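Local coordinates for protein 3-carboxy-cis,cis-muconate cycloisomerase (Pseudomonas putida, PDB 1RE5) that belongs to the fumarase/aspartase superfamily of largely helical enzymes and is named a cycloisomerase, built as an assembly of four chains, at residues R354-L359 and L425-Y430. Sequence-based numbering, arbitrary orientation.
Sequences RMRRNL and LDPAHY
R356 reaches from helix 352-359 to the loop at D426 and makes a salt bridge. Its NH1 donates a hydrogen bond to D426 OD1 at 2.8 Å, nearly straight at 173°. The oxygen lies in the guanidinium plane, at its edge, and NH1 approaches OD1 almost in line with its C-O bond. The guanidinium and carboxylate planes are only 7° apart. The pairing is single: NH1 meets OD1, while R356 NH2 stays 3.8 Å from D426 OD1. The R356 chain bends at chi2 (-79°), which turns CD toward the loop, where CB itself does not point.

The same guanidinium also touches carbon. R356 NH1 lies 3.5 Å from P427 CD, and R356 NH2 lies 3.6 Å from A428 CB. Beside this polar pair is an apolar one. L359 CD1 packs on the proline ring, 3.6 Å from P427 CB, and the two side chains run antiparallel alongside each other. The apolar pair is buried, whereas R356 is exposed, so the salt bridge lies on the more open side of it.

Backbone bonds shape the loop side: H429 N hydrogen-bonds D426 O, and Y430 N hydrogen-bonds P427 O. On the helix, R354 NE hydrogen-bonds N358 OD1 at 2.9 Å, one turn on. N358 ND2 in turn hydrogen-bonds E264 OE1 and A262 O.

This is structural packing toward one end of the elongated chain, about 33 Å from its centre (centre to centre). It joins the short helix 352-359 to the link between helices 418-424 and 434-449. L359 also packs on V149 of strand 147-152, P427 touches L367, and Y430 OH hydrogen-bonds E369 OE2 of helix 368-378.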
ATOM      1  N   ARG D 354     -13.241 -29.697  24.947  1.00 26.29           N
ATOM      2  CA  ARG D 354     -13.702 -29.484  23.575  1.00 25.92           C
ATOM      3  C   ARG D 354     -12.528 -29.690  22.604  1.00 26.07           C
ATOM      4  O   ARG D 354     -12.714 -30.210  21.494  1.00 24.90           O
ATOM      5  CB  ARG D 354     -14.282 -28.077  23.433  1.00 25.58           C
ATOM      6  CG  ARG D 354     -14.777 -27.748  22.051  1.00 25.90           C
ATOM      7  CD  ARG D 354     -15.671 -28.841  21.511  1.00 26.36           C
ATOM      8  NE  ARG D 354     -16.131 -28.529  20.162  1.00 26.85           N
ATOM      9  CZ  ARG D 354     -16.975 -27.545  19.872  1.00 27.35           C
ATOM     10  NH1 ARG D 354     -17.462 -26.771  20.840  1.00 25.58           N
ATOM     11  NH2 ARG D 354     -17.323 -27.333  18.605  1.00 28.06           N
ATOM     12  N   MET D 355     -11.324 -29.296  23.026  1.00 25.69           N
ATOM     13  CA  MET D 355     -10.141 -29.484  22.195  1.00 27.70           C
ATOM     14  C   MET D 355      -9.898 -30.986  22.003  1.00 29.95           C
ATOM     15  O   MET D 355      -9.509 -31.424  20.924  1.00 31.64           O
ATOM     16  CB  MET D 355      -8.908 -28.864  22.845  1.00 27.06           C
ATOM     17  CG  MET D 355      -9.005 -27.399  23.155  1.00 24.69           C
ATOM     18  SD  MET D 355      -7.401 -26.851  23.755  1.00 23.10           S
ATOM     19  CE  MET D 355      -7.537 -25.071  23.615  1.00 23.60           C
ATOM     20  N   ARG D 356     -10.117 -31.768  23.058  1.00 32.86           N
ATOM     21  CA  ARG D 356      -9.953 -33.221  22.998  1.00 35.02           C
ATOM     22  C   ARG D 356     -10.953 -33.797  22.013  1.00 33.74           C
ATOM     23  O   ARG D 356     -10.610 -34.613  21.158  1.00 32.34           O
ATOM     24  CB  ARG D 356     -10.213 -33.854  24.368  1.00 39.12           C
ATOM     25  CG  ARG D 356      -9.002 -33.968  25.281  1.00 46.45           C
ATOM     26  CD  ARG D 356      -8.119 -35.160  24.905  1.00 52.78           C
ATOM     27  NE  ARG D 356      -6.955 -35.292  25.794  1.00 58.53           N
ATOM     28  CZ  ARG D 356      -6.049 -36.273  25.716  1.00 60.57           C
ATOM     29  NH1 ARG D 356      -6.167 -37.224  24.788  1.00 61.09           N
ATOM     30  NH2 ARG D 356      -5.015 -36.297  26.554  1.00 60.53           N
ATOM     31  N   ARG D 357     -12.198 -33.359  22.158  1.00 33.91           N
ATOM     32  CA  ARG D 357     -13.296 -33.818  21.321  1.00 34.81           C
ATOM     33  C   ARG D 357     -13.022 -33.506  19.853  1.00 34.21           C
ATOM     34  O   ARG D 357     -13.201 -34.364  18.986  1.00 33.92           O
ATOM     35  CB  ARG D 357     -14.583 -33.145  21.781  1.00 36.79           C
ATOM     36  CG  ARG D 357     -15.812 -34.024  21.754  1.00 41.67           C
ATOM     37  CD  ARG D 357     -16.999 -33.273  22.360  1.00 45.86           C
ATOM     38  NE  ARG D 357     -16.669 -32.774  23.698  1.00 49.19           N
ATOM     39  CZ  ARG D 357     -17.025 -31.578  24.170  1.00 50.37           C
ATOM     40  NH1 ARG D 357     -17.736 -30.739  23.413  1.00 49.91           N
ATOM     41  NH2 ARG D 357     -16.647 -31.208  25.395  1.00 49.21           N
ATOM     42  N   ASN D 358     -12.576 -32.282  19.575  1.00 32.56           N
ATOM     43  CA  ASN D 358     -12.280 -31.887  18.207  1.00 31.78           C
ATOM     44  C   ASN D 358     -11.145 -32.719  17.627  1.00 32.38           C
ATOM     45  O   ASN D 358     -11.112 -32.982  16.427  1.00 31.60           O
ATOM     46  CB  ASN D 358     -11.903 -30.407  18.143  1.00 30.59           C
ATOM     47  CG  ASN D 358     -13.061 -29.489  18.468  1.00 29.16           C
ATOM     48  OD1 ASN D 358     -14.226 -29.888  18.432  1.00 29.53           O
ATOM     49  ND2 ASN D 358     -12.748 -28.240  18.769  1.00 28.02           N
ATOM     50  N   LEU D 359     -10.220 -33.130  18.489  1.00 33.48           N
ATOM     51  CA  LEU D 359      -9.073 -33.918  18.062  1.00 34.56           C
ATOM     52  C   LEU D 359      -9.416 -35.175  17.301  1.00 36.16           C
ATOM     53  O   LEU D 359      -8.757 -35.472  16.311  1.00 37.91           O
ATOM     54  CB  LEU D 359      -8.181 -34.262  19.248  1.00 33.49           C
ATOM     55  CG  LEU D 359      -6.880 -33.466  19.258  1.00 30.85           C
ATOM     56  CD1 LEU D 359      -6.249 -33.510  20.633  1.00 30.47           C
ATOM     57  CD2 LEU D 359      -5.962 -34.016  18.207  1.00 28.91           C
ATOM     58  N   LEU D 425      -2.834 -44.150  19.776  1.00 53.00           N
ATOM     59  CA  LEU D 425      -3.930 -43.332  19.287  1.00 50.76           C
ATOM     60  C   LEU D 425      -4.310 -42.231  20.257  1.00 50.17           C
ATOM     61  O   LEU D 425      -5.387 -41.649  20.143  1.00 50.46           O
ATOM     62  CB  LEU D 425      -5.149 -44.198  18.977  1.00 49.62           C
ATOM     63  CG  LEU D 425      -5.157 -44.839  17.589  1.00 49.23           C
ATOM     64  CD1 LEU D 425      -5.188 -43.750  16.547  1.00 49.35           C
ATOM     65  CD2 LEU D 425      -3.937 -45.713  17.393  1.00 50.21           C
ATOM     66  N   ASP D 426      -3.430 -41.957  21.217  1.00 48.88           N
ATOM     67  CA  ASP D 426      -3.670 -40.892  22.182  1.00 47.68           C
ATOM     68  C   ASP D 426      -2.817 -39.699  21.766  1.00 46.61           C
ATOM     69  O   ASP D 426      -1.593 -39.808  21.658  1.00 46.38           O
ATOM     70  CB  ASP D 426      -3.312 -41.333  23.604  1.00 47.47           C
ATOM     71  CG  ASP D 426      -3.434 -40.203  24.607  1.00 48.24           C
ATOM     72  OD1 ASP D 426      -4.339 -39.363  24.447  1.00 49.74           O
ATOM     73  OD2 ASP D 426      -2.637 -40.147  25.562  1.00 49.79           O
ATOM     74  N   PRO D 427      -3.461 -38.546  21.514  1.00 45.68           N
ATOM     75  CA  PRO D 427      -2.806 -37.304  21.098  1.00 44.14           C
ATOM     76  C   PRO D 427      -1.716 -36.870  22.057  1.00 42.98           C
ATOM     77  O   PRO D 427      -0.648 -36.443  21.632  1.00 43.30           O
ATOM     78  CB  PRO D 427      -3.951 -36.298  21.070  1.00 43.95           C
ATOM     79  CG  PRO D 427      -5.142 -37.138  20.823  1.00 44.40           C
ATOM     80  CD  PRO D 427      -4.907 -38.329  21.689  1.00 44.84           C
ATOM     81  N   ALA D 428      -1.997 -36.980  23.349  1.00 41.72           N
ATOM     82  CA  ALA D 428      -1.048 -36.581  24.377  1.00 41.68           C
ATOM     83  C   ALA D 428       0.347 -37.194  24.191  1.00 42.36           C
ATOM     84  O   ALA D 428       1.344 -36.669  24.696  1.00 42.78           O
ATOM     85  CB  ALA D 428      -1.597 -36.949  25.735  1.00 40.97           C
ATOM     86  N   HIS D 429       0.415 -38.297  23.454  1.00 42.08           N
ATOM     87  CA  HIS D 429       1.676 -38.992  23.226  1.00 41.55           C
ATOM     88  C   HIS D 429       2.346 -38.678  21.892  1.00 40.87           C
ATOM     89  O   HIS D 429       3.301 -39.343  21.495  1.00 40.82           O
ATOM     90  CB  HIS D 429       1.449 -40.501  23.355  1.00 43.38           C
ATOM     91  CG  HIS D 429       1.156 -40.945  24.755  1.00 46.20           C
ATOM     92  ND1 HIS D 429       2.114 -40.955  25.747  1.00 47.79           N
ATOM     93  CD2 HIS D 429      -0.000 -41.329  25.346  1.00 47.70           C
ATOM     94  CE1 HIS D 429       1.559 -41.319  26.889  1.00 48.76           C
ATOM     95  NE2 HIS D 429       0.276 -41.551  26.675  1.00 48.52           N
ATOM     96  N   TYR D 430       1.848 -37.666  21.192  1.00 39.49           N
ATOM     97  CA  TYR D 430       2.436 -37.294  19.918  1.00 36.76           C
ATOM     98  C   TYR D 430       2.554 -35.779  19.850  1.00 35.10           C
ATOM     99  O   TYR D 430       2.213 -35.163  18.848  1.00 35.91           O
ATOM    100  CB  TYR D 430       1.571 -37.817  18.774  1.00 36.57           C
ATOM    101  CG  TYR D 430       2.341 -38.054  17.494  1.00 36.68           C
ATOM    102  CD1 TYR D 430       3.471 -38.869  17.485  1.00 36.02           C
ATOM    103  CD2 TYR D 430       1.929 -37.482  16.289  1.00 37.12           C
ATOM    104  CE1 TYR D 430       4.179 -39.114  16.307  1.00 36.54           C
ATOM    105  CE2 TYR D 430       2.628 -37.724  15.095  1.00 37.68           C
ATOM    106  CZ  TYR D 430       3.755 -38.542  15.115  1.00 37.58           C
ATOM    107  OH  TYR D 430       4.456 -38.783  13.953  1.00 36.78           O
TER